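Local coordinates for ripening-associated protein (Musa acuminata, PDB 4PIT), which probably acts as a carbohydrate-binding lectin of the jacalin-related family, and is seen here with mannose-containing glycan bound in two pockets, at residues E71-A77 with L92-K98; F18-Y24 with T52-G56. The protein carries 1 engineered substitution. The contacts are given in a common frame with arbitrary orientation. Numbering follows the deposited sequence.

Contact 1 of 2, residues E71-A77 with L92-K98; sequences EYLVGMA and LGFSTNK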
loop_
_atom_site.group_PDB
_atom_site.type_symbol
_atom_site.label_atom_id
_atom_site.label_comp_id
_atom_site.label_asym_id
_atom_site.label_seq_id
_atom_site.Cartn_x
_atom_site.Cartn_y
_atom_site.Cartn_z
ATOM N N GLU B 71 -4.469 10.530 18.368
ATOM C CA GLU B 71 -4.405 10.703 16.920
ATOM C C GLU B 71 -3.282 9.846 16.381
ATOM O O GLU B 71 -2.185 9.841 16.947
ATOM C CB GLU B 71 -4.175 12.170 16.568
ATOM C CG GLU B 71 -4.334 12.488 15.084
ATOM C CD GLU B 71 -4.108 13.938 14.699
ATOM O OE1 GLU B 71 -3.605 14.715 15.547
ATOM O OE2 GLU B 71 -4.416 14.293 13.539
ATOM N N TYR B 72 -3.562 9.133 15.295
ATOM C CA TYR B 72 -2.555 8.261 14.692
ATOM C C TYR B 72 -2.634 8.312 13.195
ATOM O O TYR B 72 -3.672 8.672 12.634
ATOM C CB TYR B 72 -2.710 6.810 15.179
ATOM C CG TYR B 72 -4.143 6.365 15.309
ATOM C CD1 TYR B 72 -4.826 5.828 14.228
ATOM C CD2 TYR B 72 -4.817 6.465 16.524
ATOM C CE1 TYR B 72 -6.169 5.461 14.329
ATOM C CE2 TYR B 72 -6.156 6.097 16.640
ATOM C CZ TYR B 72 -6.823 5.578 15.544
ATOM O OH TYR B 72 -8.141 5.189 15.653
ATOM N N LEU B 73 -1.516 7.935 12.531
ATOM C CA LEU B 73 -1.438 7.943 11.072
ATOM C C LEU B 73 -2.110 6.724 10.489
ATOM O O LEU B 73 -1.745 5.598 10.824
ATOM C CB LEU B 73 0.039 7.999 10.612
ATOM C CG LEU B 73 0.767 9.299 11.007
ATOM C CD1 LEU B 73 2.287 9.099 10.983
ATOM C CD2 LEU B 73 0.319 10.487 10.097
ATOM N N VAL B 74 -3.106 6.935 9.619
ATOM C CA VAL B 74 -3.871 5.810 9.058
ATOM C C VAL B 74 -3.853 5.787 7.532
ATOM O O VAL B 74 -4.582 5.002 6.906
ATOM C CB VAL B 74 -5.336 5.785 9.570
ATOM C CG1 VAL B 74 -5.374 5.545 11.068
ATOM C CG2 VAL B 74 -6.134 7.038 9.151
ATOM N N GLY B 75 -3.039 6.642 6.930
ATOM C CA GLY B 75 -2.965 6.655 5.490
ATOM C C GLY B 75 -1.791 7.466 5.014
ATOM O O GLY B 75 -1.363 8.406 5.686
ATOM N N MET B 76 -1.329 7.144 3.813
ATOM C CA MET B 76 -0.241 7.847 3.158
ATOM C C MET B 76 -0.496 7.814 1.670
ATOM O O MET B 76 -0.925 6.768 1.155
ATOM C CB MET B 76 1.121 7.198 3.503
ATOM C CG MET B 76 2.322 7.981 2.941
ATOM S SD MET B 76 3.896 7.304 3.504
ATOM C CE MET B 76 3.962 5.818 2.536
ATOM N N ALA B 77 -0.200 8.901 0.961
ATOM C CA ALA B 77 -0.371 8.905 -0.486
ATOM C C ALA B 77 0.536 9.945 -1.095
ATOM O O ALA B 77 1.073 10.797 -0.397
ATOM C CB ALA B 77 -1.830 9.190 -0.853
ATOM N N LEU B 92 3.653 14.269 -1.292
ATOM C CA LEU B 92 3.457 13.337 -0.177
ATOM C C LEU B 92 2.452 13.908 0.804
ATOM O O LEU B 92 2.581 15.039 1.267
ATOM C CB LEU B 92 4.798 13.063 0.527
ATOM C CG LEU B 92 4.765 12.120 1.756
ATOM C CD1 LEU B 92 4.407 10.701 1.332
ATOM C CD2 LEU B 92 6.123 12.083 2.427
ATOM N N GLY B 93 1.498 13.081 1.168
ATOM C CA GLY B 93 0.537 13.465 2.185
ATOM C C GLY B 93 0.208 12.312 3.101
ATOM O O GLY B 93 0.597 11.164 2.847
ATOM N N PHE B 94 -0.528 12.632 4.183
ATOM C CA PHE B 94 -0.939 11.627 5.168
ATOM C C PHE B 94 -2.327 11.902 5.654
ATOM O O PHE B 94 -2.746 13.068 5.698
ATOM C CB PHE B 94 -0.015 11.671 6.405
ATOM C CG PHE B 94 1.383 11.167 6.163
ATOM C CD1 PHE B 94 2.388 12.030 5.734
ATOM C CD2 PHE B 94 1.697 9.827 6.358
ATOM C CE1 PHE B 94 3.692 11.558 5.510
ATOM C CE2 PHE B 94 3.007 9.354 6.126
ATOM C CZ PHE B 94 3.991 10.227 5.705
ATOM N N SER B 95 -2.997 10.850 6.116
ATOM C CA SER B 95 -4.285 10.924 6.789
ATOM C C SER B 95 -4.126 10.445 8.208
ATOM O O SER B 95 -3.402 9.492 8.456
ATOM C CB SER B 95 -5.320 10.018 6.101
ATOM O OG SER B 95 -5.404 10.270 4.711
ATOM N N THR B 96 -4.800 11.099 9.142
ATOM C CA THR B 96 -4.900 10.589 10.499
ATOM C C THR B 96 -6.363 10.232 10.703
ATOM O O THR B 96 -7.197 10.479 9.835
ATOM C CB THR B 96 -4.387 11.551 11.569
ATOM O OG1 THR B 96 -5.339 12.616 11.720
ATOM C CG2 THR B 96 -2.975 12.071 11.311
ATOM N N ASN B 97 -6.684 9.679 11.869
ATOM C CA ASN B 97 -8.073 9.381 12.187
ATOM C C ASN B 97 -8.849 10.693 12.430
ATOM O O ASN B 97 -10.071 10.650 12.554
ATOM C CB ASN B 97 -8.134 8.463 13.408
ATOM C CG ASN B 97 -7.450 9.030 14.633
ATOM O OD1 ASN B 97 -6.335 9.551 14.572
ATOM N ND2 ASN B 97 -8.092 8.921 15.794
ATOM N N LYS B 98 -8.151 11.850 12.481
ATOM C CA LYS B 98 -8.771 13.157 12.718
ATOM C C LYS B 98 -8.884 13.979 11.433
ATOM O O LYS B 98 -9.909 14.651 11.245
ATOM C CB LYS B 98 -8.036 13.939 13.813
ATOM C CG LYS B 98 -8.070 13.214 15.162
ATOM C CD LYS B 98 -8.217 14.143 16.365
ATOM C CE LYS B 98 -8.520 13.386 17.652
ATOM N NZ LYS B 98 -9.734 12.518 17.552
#
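The shortest polar contact joins two side chains at the open end of a beta hairpin: Thr96 OG1 donates to Glu71 OE2 at 2.6 Å. The same hydroxyl oxygen accepts from Lys98 N (3.0 Å), an ST turn that bends the chain as strand 86-96 ends. Glu71 OE2 is also bonded to Tyr101 OH, so the carboxylate ties this end of the hairpin to the next strand of its sheet. Asn97 pairs with Tyr72 through both side chain and backbone, its OD1 accepting from Tyr72 N at 2.9 Å while Asn97 N reaches Tyr72 O at 3.3 Å.

Within the hairpin, the axes of strands 73-77 and 92-96 come within 4.4 Å at 158°, an antiparallel pairing. From Gly75 O onward it is regular: Ser95 N donates to Gly75 O (3.0 Å), Ala77 N to Gly93 O (3.1 Å) and Gly93 N to Ala77 O (2.8 Å). A classic beta bulge interrupts it where Val74 and Gly75 both face Ser95. Ser95 O takes a good bond from Val74 N (2.8 Å) and a weak one from Gly75 N (3.3 Å); Val74, with psi near 8°, supplies the extra residue, and the register shifts by one.

Met76 and Phe94, a non-hydrogen-bonded pair, put their side chains on the same face of the sheet. With Leu73 and Leu92 they contribute to the buried interior of the jacalin-like beta-prism, where Met76 and Leu92 both touch Ile135 of strand 134-140. Met76 makes an oblique Met-aromatic contact with Phe94, its SD 4.3 Å from the ring centroid and 3.4 Å from Phe94 CE2.

Contact 2 of 2, residues F18-Y24 with T52-G56; sequences FDMGPAY and TRHYG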
loop_
_atom_site.group_PDB
_atom_site.type_symbol
_atom_site.label_atom_id
_atom_site.label_comp_id
_atom_site.label_asym_id
_atom_site.label_seq_id
_atom_site.Cartn_x
_atom_site.Cartn_y
_atom_site.Cartn_z
ATOM N N PHE B 18 17.346 4.416 4.522
ATOM C CA PHE B 18 17.158 4.654 5.948
ATOM C C PHE B 18 16.051 3.741 6.460
ATOM O O PHE B 18 15.169 3.321 5.700
ATOM C CB PHE B 18 16.834 6.118 6.267
ATOM C CG PHE B 18 15.495 6.595 5.760
ATOM C CD1 PHE B 18 14.352 6.470 6.544
ATOM C CD2 PHE B 18 15.397 7.273 4.551
ATOM C CE1 PHE B 18 13.125 6.983 6.107
ATOM C CE2 PHE B 18 14.171 7.773 4.106
ATOM C CZ PHE B 18 13.044 7.640 4.887
ATOM N N ASP B 19 16.066 3.470 7.770
ATOM C CA ASP B 19 15.075 2.583 8.362
ATOM C C ASP B 19 15.005 2.882 9.854
ATOM O O ASP B 19 15.926 2.537 10.610
ATOM C CB ASP B 19 15.465 1.118 8.074
ATOM C CG ASP B 19 14.440 0.091 8.526
ATOM O OD1 ASP B 19 13.466 0.480 9.191
ATOM O OD2 ASP B 19 14.665 -1.118 8.282
ATOM N N MET B 20 13.898 3.510 10.279
ATOM C CA MET B 20 13.654 3.899 11.680
ATOM C C MET B 20 13.333 2.683 12.547
ATOM O O MET B 20 13.534 2.707 13.758
ATOM C CB MET B 20 12.444 4.836 11.621
ATOM C CG MET B 20 12.231 5.724 12.738
ATOM S SD MET B 20 10.644 6.510 12.264
ATOM C CE MET B 20 9.980 6.626 13.915
ATOM N N GLY B 21 12.756 1.653 11.945
ATOM C CA GLY B 21 12.260 0.521 12.703
ATOM C C GLY B 21 10.859 0.825 13.211
ATOM O O GLY B 21 10.353 1.943 13.087
ATOM N N PRO B 22 10.261 -0.174 13.889
ATOM C CA PRO B 22 8.878 -0.040 14.364
ATOM C C PRO B 22 8.704 0.167 15.863
ATOM O O PRO B 22 7.579 0.060 16.335
ATOM C CB PRO B 22 8.326 -1.423 14.040
ATOM C CG PRO B 22 9.466 -2.336 14.323
ATOM C CD PRO B 22 10.752 -1.549 14.055
ATOM N N ALA B 23 9.783 0.409 16.611
ATOM C CA ALA B 23 9.682 0.425 18.065
ATOM C C ALA B 23 9.304 1.748 18.707
ATOM O O ALA B 23 8.997 1.758 19.912
ATOM C CB ALA B 23 11.002 -0.035 18.654
ATOM N N TYR B 24 9.354 2.857 17.961
ATOM C CA TYR B 24 9.198 4.177 18.571
ATOM C C TYR B 24 7.809 4.729 18.447
ATOM O O TYR B 24 7.031 4.267 17.597
ATOM C CB TYR B 24 10.167 5.141 17.871
ATOM C CG TYR B 24 11.600 4.658 17.793
ATOM C CD1 TYR B 24 12.241 4.122 18.910
ATOM C CD2 TYR B 24 12.338 4.805 16.631
ATOM C CE1 TYR B 24 13.560 3.668 18.838
ATOM C CE2 TYR B 24 13.670 4.400 16.563
ATOM C CZ TYR B 24 14.271 3.819 17.661
ATOM O OH TYR B 24 15.575 3.387 17.554
ATOM N N THR B 52 14.762 13.464 17.076
ATOM C CA THR B 52 14.346 13.806 15.706
ATOM C C THR B 52 15.368 13.278 14.744
ATOM O O THR B 52 16.569 13.487 14.949
ATOM C CB THR B 52 14.180 15.339 15.533
ATOM O OG1 THR B 52 13.146 15.811 16.417
ATOM C CG2 THR B 52 13.844 15.749 14.081
ATOM N N ARG B 53 14.906 12.559 13.704
ATOM C CA ARG B 53 15.799 12.114 12.639
ATOM C C ARG B 53 15.391 12.812 11.378
ATOM O O ARG B 53 14.187 12.855 11.080
ATOM C CB ARG B 53 15.744 10.584 12.463
ATOM C CG ARG B 53 16.308 9.883 13.696
ATOM C CD ARG B 53 16.326 8.389 13.578
ATOM N NE ARG B 53 16.728 7.793 14.855
ATOM C CZ ARG B 53 16.864 6.490 15.062
ATOM N NH1 ARG B 53 17.203 6.034 16.267
ATOM N NH2 ARG B 53 16.618 5.627 14.081
ATOM N N HIS B 54 16.380 13.292 10.595
ATOM C CA HIS B 54 16.156 13.949 9.319
ATOM C C HIS B 54 16.569 13.029 8.186
ATOM O O HIS B 54 17.678 12.481 8.209
ATOM C CB HIS B 54 16.974 15.272 9.201
ATOM C CG HIS B 54 16.731 15.962 7.886
ATOM N ND1 HIS B 54 15.584 16.721 7.682
ATOM C CD2 HIS B 54 17.450 15.934 6.734
ATOM C CE1 HIS B 54 15.646 17.139 6.417
ATOM N NE2 HIS B 54 16.768 16.726 5.821
ATOM N N TYR B 55 15.708 12.900 7.174
ATOM C CA TYR B 55 15.989 12.104 5.985
ATOM C C TYR B 55 15.803 12.954 4.753
ATOM O O TYR B 55 14.874 13.760 4.708
ATOM C CB TYR B 55 15.075 10.884 5.914
ATOM C CG TYR B 55 15.086 10.058 7.183
ATOM C CD1 TYR B 55 16.237 9.386 7.595
ATOM C CD2 TYR B 55 13.950 9.960 7.979
ATOM C CE1 TYR B 55 16.229 8.591 8.752
ATOM C CE2 TYR B 55 13.931 9.167 9.122
ATOM C CZ TYR B 55 15.069 8.500 9.511
ATOM O OH TYR B 55 14.972 7.699 10.641
ATOM N N GLY B 56 16.653 12.765 3.756
ATOM C CA GLY B 56 16.583 13.605 2.567
ATOM C C GLY B 56 17.467 14.836 2.721
ATOM O O GLY B 56 18.303 14.888 3.625
HETATM O O HOH W 1 16.266 2.913 14.846
#
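Two aromatic rings stacked face to face anchor this contact between strands of different sheets in the beta-prism. Phe18 (chi1 67°, p) and Tyr55 (chi1 -52°, m) both send CA-to-CB bonds toward the opposite segment, and their rings lie almost parallel: planes at 8°, centroids 3.8 Å apart, Phe18 CG to Tyr55 CD1 3.4 Å. Tyr55 CB adds a CH-pi contact, 3.9 Å from the Phe18 centroid and 18° off its normal. The phenol then runs on to Met20, with Tyr55 OH 3.9 Å from Met20 CB.

Arg53 is nearly fully extended beyond chi1 (m, then t, t and chi4 -179°), which carries its guanidinium across toward Met20 and Tyr24. Tyr24 CE2 lies over one guanidinium face, and Arg53 NH2 donates to a water (2.8 Å) that in turn donates to Met20 O (2.9 Å) and is hydrogen-bonded to Tyr24 OH (2.8 Å). The charge itself is met by a salt bridge from Arg53 NE to Glu51. Asp19 OD1 accepts from Gly21 N at 3.1 Å, an Asx turn.

The two backbones stay apart, with Phe18 and Tyr55 CA atoms 7.5 Å from each other, so side chains and water do the bridging. Phe18 pairs through its backbone with Gly126 of strand 118-128, Tyr55 with Val40 of strand 37-46, and the Tyr24 ring stacks on Phe44 of that strand.

Contacts 1 and 2 lie on opposite sides of the chain's centre, their own centres about 17 Å apart and their nearest atoms about 9 Å apart, so they do not touch. One is pairing within a sheet, the other side-chain packing between two sheets; between them they involve all three sheets of the fold. Strand 118-128 is common ground: Leu73 of contact 1 and Met20 of contact 2 both touch Phe124. Neither contact includes a residue of the two glycan pockets. The nearest approaches to bound mannose are about 11 Å from the side chain of Leu92 and about 10 Å from that of Phe18.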